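Local structure of phiAB6 tailspike (Unidentified phage, 5JS4) at residues L539-S543 against G544-G548. The protein probably fragments the exopolysaccharide of Acinetobacter baumannii as the trimeric, beta-helical tailspike of a bacteriophage. Numbering follows the deposited sequence.
Sequences LMLPS and GFKTG
Met540 and Phe545 lie alongside each other on one face of a two-strand ladder, with Met540 SD 3.5 Å from Phe545 CE1. The sulfur sits 63° off the ring normal, so this Met-aromatic contact is oblique. Extended through its first two torsions, with CG anti to the backbone N (chi1 -171°), Met540 carries its sulfur to that ring carbon before bending at chi3. On the other face Lys546 runs as an extended chain past two leucines: Leu541 CD1 meets Lys546 CE at 3.6 Å, while Leu539 CD2 lies 4.1 Å from Lys546 CD. Four backbone hydrogen bonds establish the antiparallel pairing. Leu539 and Lys546 exchange two, and Leu541 N reaches Gly544 O at 2.9 Å in an almost straight bond (178°). These features define a tight beta hairpin closed by a type I turn from Leu541 to Gly544. At the turn, Gly544 N bonds Leu541 O at 3.1 Å from well above the carbonyl plane. Gly544 takes backbone angles that by themselves call for glycine. A water links Ser543 OG (3.0 Å) to Phe545 O, bridging turn and strand. Strand 526-530 flanks residues 539-541, Ile527 sharing a backbone hydrogen bond with Met540. Residues 544-547 continue the sheet in parallel with a strand of the second subunit, and Phe545 makes edge-to-face contacts with Phe545 of both neighbouring subunits.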
ATOM      1  N   LEU A 539      -2.126 -19.009  -4.585  1.00  9.82           N
ATOM      2  CA  LEU A 539      -1.954 -18.539  -3.220  1.00 10.57           C
ATOM      3  C   LEU A 539      -0.568 -18.950  -2.724  1.00 10.49           C
ATOM      4  O   LEU A 539      -0.195 -20.117  -2.847  1.00 10.44           O
ATOM      5  CB  LEU A 539      -3.041 -19.154  -2.335  1.00 10.83           C
ATOM      6  CG  LEU A 539      -2.915 -19.060  -0.813  1.00 11.51           C
ATOM      7  CD1 LEU A 539      -2.895 -17.616  -0.347  1.00 11.55           C
ATOM      8  CD2 LEU A 539      -4.060 -19.816  -0.160  1.00 12.00           C
ATOM      9  N   MET A 540       0.196 -17.989  -2.204  1.00 10.77           N
ATOM     10  CA  MET A 540       1.468 -18.273  -1.530  1.00 10.93           C
ATOM     11  C   MET A 540       1.293 -18.072  -0.024  1.00 10.76           C
ATOM     12  O   MET A 540       0.766 -17.047   0.422  1.00 10.49           O
ATOM     13  CB  MET A 540       2.626 -17.410  -2.069  1.00 12.98           C
ATOM     14  CG  MET A 540       3.984 -17.849  -1.522  1.00 15.08           C
ATOM     15  SD  MET A 540       5.463 -17.220  -2.348  1.00 20.42           S
ATOM     16  CE  MET A 540       5.727 -15.703  -1.434  1.00 21.67           C
ATOM     17  N   LEU A 541       1.739 -19.074   0.733  1.00 10.42           N
ATOM     18  CA  LEU A 541       1.696 -19.095   2.191  1.00 11.26           C
ATOM     19  C   LEU A 541       3.084 -19.469   2.700  1.00 10.49           C
ATOM     20  O   LEU A 541       3.945 -19.850   1.910  1.00 10.06           O
ATOM     21  CB  LEU A 541       0.687 -20.141   2.663  1.00 12.31           C
ATOM     22  CG  LEU A 541      -0.774 -19.813   2.376  1.00 14.06           C
ATOM     23  CD1 LEU A 541      -1.633 -21.056   2.514  1.00 15.98           C
ATOM     24  CD2 LEU A 541      -1.262 -18.706   3.295  1.00 14.37           C
ATOM     25  N   PRO A 542       3.312 -19.381   4.020  1.00 10.15           N
ATOM     26  CA  PRO A 542       4.629 -19.781   4.520  1.00 10.24           C
ATOM     27  C   PRO A 542       5.034 -21.211   4.142  1.00 10.39           C
ATOM     28  O   PRO A 542       6.218 -21.480   3.982  1.00 12.22           O
ATOM     29  CB  PRO A 542       4.476 -19.630   6.035  1.00  9.97           C
ATOM     30  CG  PRO A 542       3.522 -18.496   6.172  1.00 10.09           C
ATOM     31  CD  PRO A 542       2.520 -18.705   5.066  1.00 10.04           C
ATOM     32  N   SER A 543       4.053 -22.098   3.979  1.00 10.88           N
ATOM     33  CA  SER A 543       4.295 -23.508   3.655  1.00 11.72           C
ATOM     34  C   SER A 543       4.631 -23.778   2.187  1.00 10.77           C
ATOM     35  O   SER A 543       5.183 -24.828   1.856  1.00 10.59           O
ATOM     36  CB  SER A 543       3.054 -24.329   4.019  1.00 14.04           C
ATOM     37  OG  SER A 543       1.928 -23.907   3.261  1.00 16.07           O
ATOM     38  N   GLY A 544       4.259 -22.860   1.306  1.00 10.02           N
ATOM     39  CA  GLY A 544       4.387 -23.097  -0.127  1.00 10.02           C
ATOM     40  C   GLY A 544       3.219 -22.505  -0.883  1.00 10.23           C
ATOM     41  O   GLY A 544       2.849 -21.352  -0.653  1.00 11.14           O
ATOM     42  N   PHE A 545       2.625 -23.307  -1.763  1.00 10.22           N
ATOM     43  CA  PHE A 545       1.643 -22.814  -2.720  1.00 10.23           C
ATOM     44  C   PHE A 545       0.355 -23.611  -2.722  1.00 10.21           C
ATOM     45  O   PHE A 545       0.352 -24.815  -2.467  1.00 10.45           O
ATOM     46  CB  PHE A 545       2.247 -22.826  -4.120  1.00 11.29           C
ATOM     47  CG  PHE A 545       3.523 -22.053  -4.214  1.00 13.18           C
ATOM     48  CD1 PHE A 545       3.497 -20.671  -4.250  1.00 13.76           C
ATOM     49  CD2 PHE A 545       4.748 -22.705  -4.223  1.00 14.88           C
ATOM     50  CE1 PHE A 545       4.672 -19.945  -4.323  1.00 15.70           C
ATOM     51  CE2 PHE A 545       5.926 -21.985  -4.298  1.00 16.73           C
ATOM     52  CZ  PHE A 545       5.884 -20.604  -4.345  1.00 16.51           C
ATOM     53  N   LYS A 546      -0.739 -22.918  -3.026  1.00  9.96           N
ATOM     54  CA  LYS A 546      -2.038 -23.551  -3.194  1.00  9.89           C
ATOM     55  C   LYS A 546      -2.697 -23.032  -4.466  1.00  9.92           C
ATOM     56  O   LYS A 546      -2.579 -21.852  -4.800  1.00 10.62           O
ATOM     57  CB  LYS A 546      -2.927 -23.295  -1.979  1.00 10.60           C
ATOM     58  CG  LYS A 546      -2.337 -23.830  -0.688  1.00 11.05           C
ATOM     59  CD  LYS A 546      -3.335 -23.766   0.453  1.00 11.61           C
ATOM     60  CE  LYS A 546      -2.765 -24.386   1.715  1.00 12.78           C
ATOM     61  NZ  LYS A 546      -3.775 -24.371   2.803  1.00 13.74           N
ATOM     62  N   THR A 547      -3.390 -23.926  -5.163  1.00  9.63           N
ATOM     63  CA  THR A 547      -4.059 -23.591  -6.418  1.00  9.59           C
ATOM     64  C   THR A 547      -5.551 -23.870  -6.300  1.00  9.94           C
ATOM     65  O   THR A 547      -5.956 -24.798  -5.607  1.00 10.24           O
ATOM     66  CB  THR A 547      -3.469 -24.369  -7.619  1.00  9.81           C
ATOM     67  OG1 THR A 547      -4.245 -24.098  -8.794  1.00 10.06           O
ATOM     68  CG2 THR A 547      -3.438 -25.882  -7.364  1.00  9.83           C
ATOM     69  N   GLY A 548      -6.354 -23.060  -6.985  1.00  9.90           N
ATOM     70  CA  GLY A 548      -7.809 -23.204  -6.983  1.00 10.27           C
ATOM     71  C   GLY A 548      -8.393 -24.081  -8.080  1.00 10.76           C
ATOM     72  O   GLY A 548      -9.579 -24.409  -8.031  1.00 11.74           O
TER
HETATM   73  O   HOH W   1       0.775 -24.998   0.756  1.00 17.83           O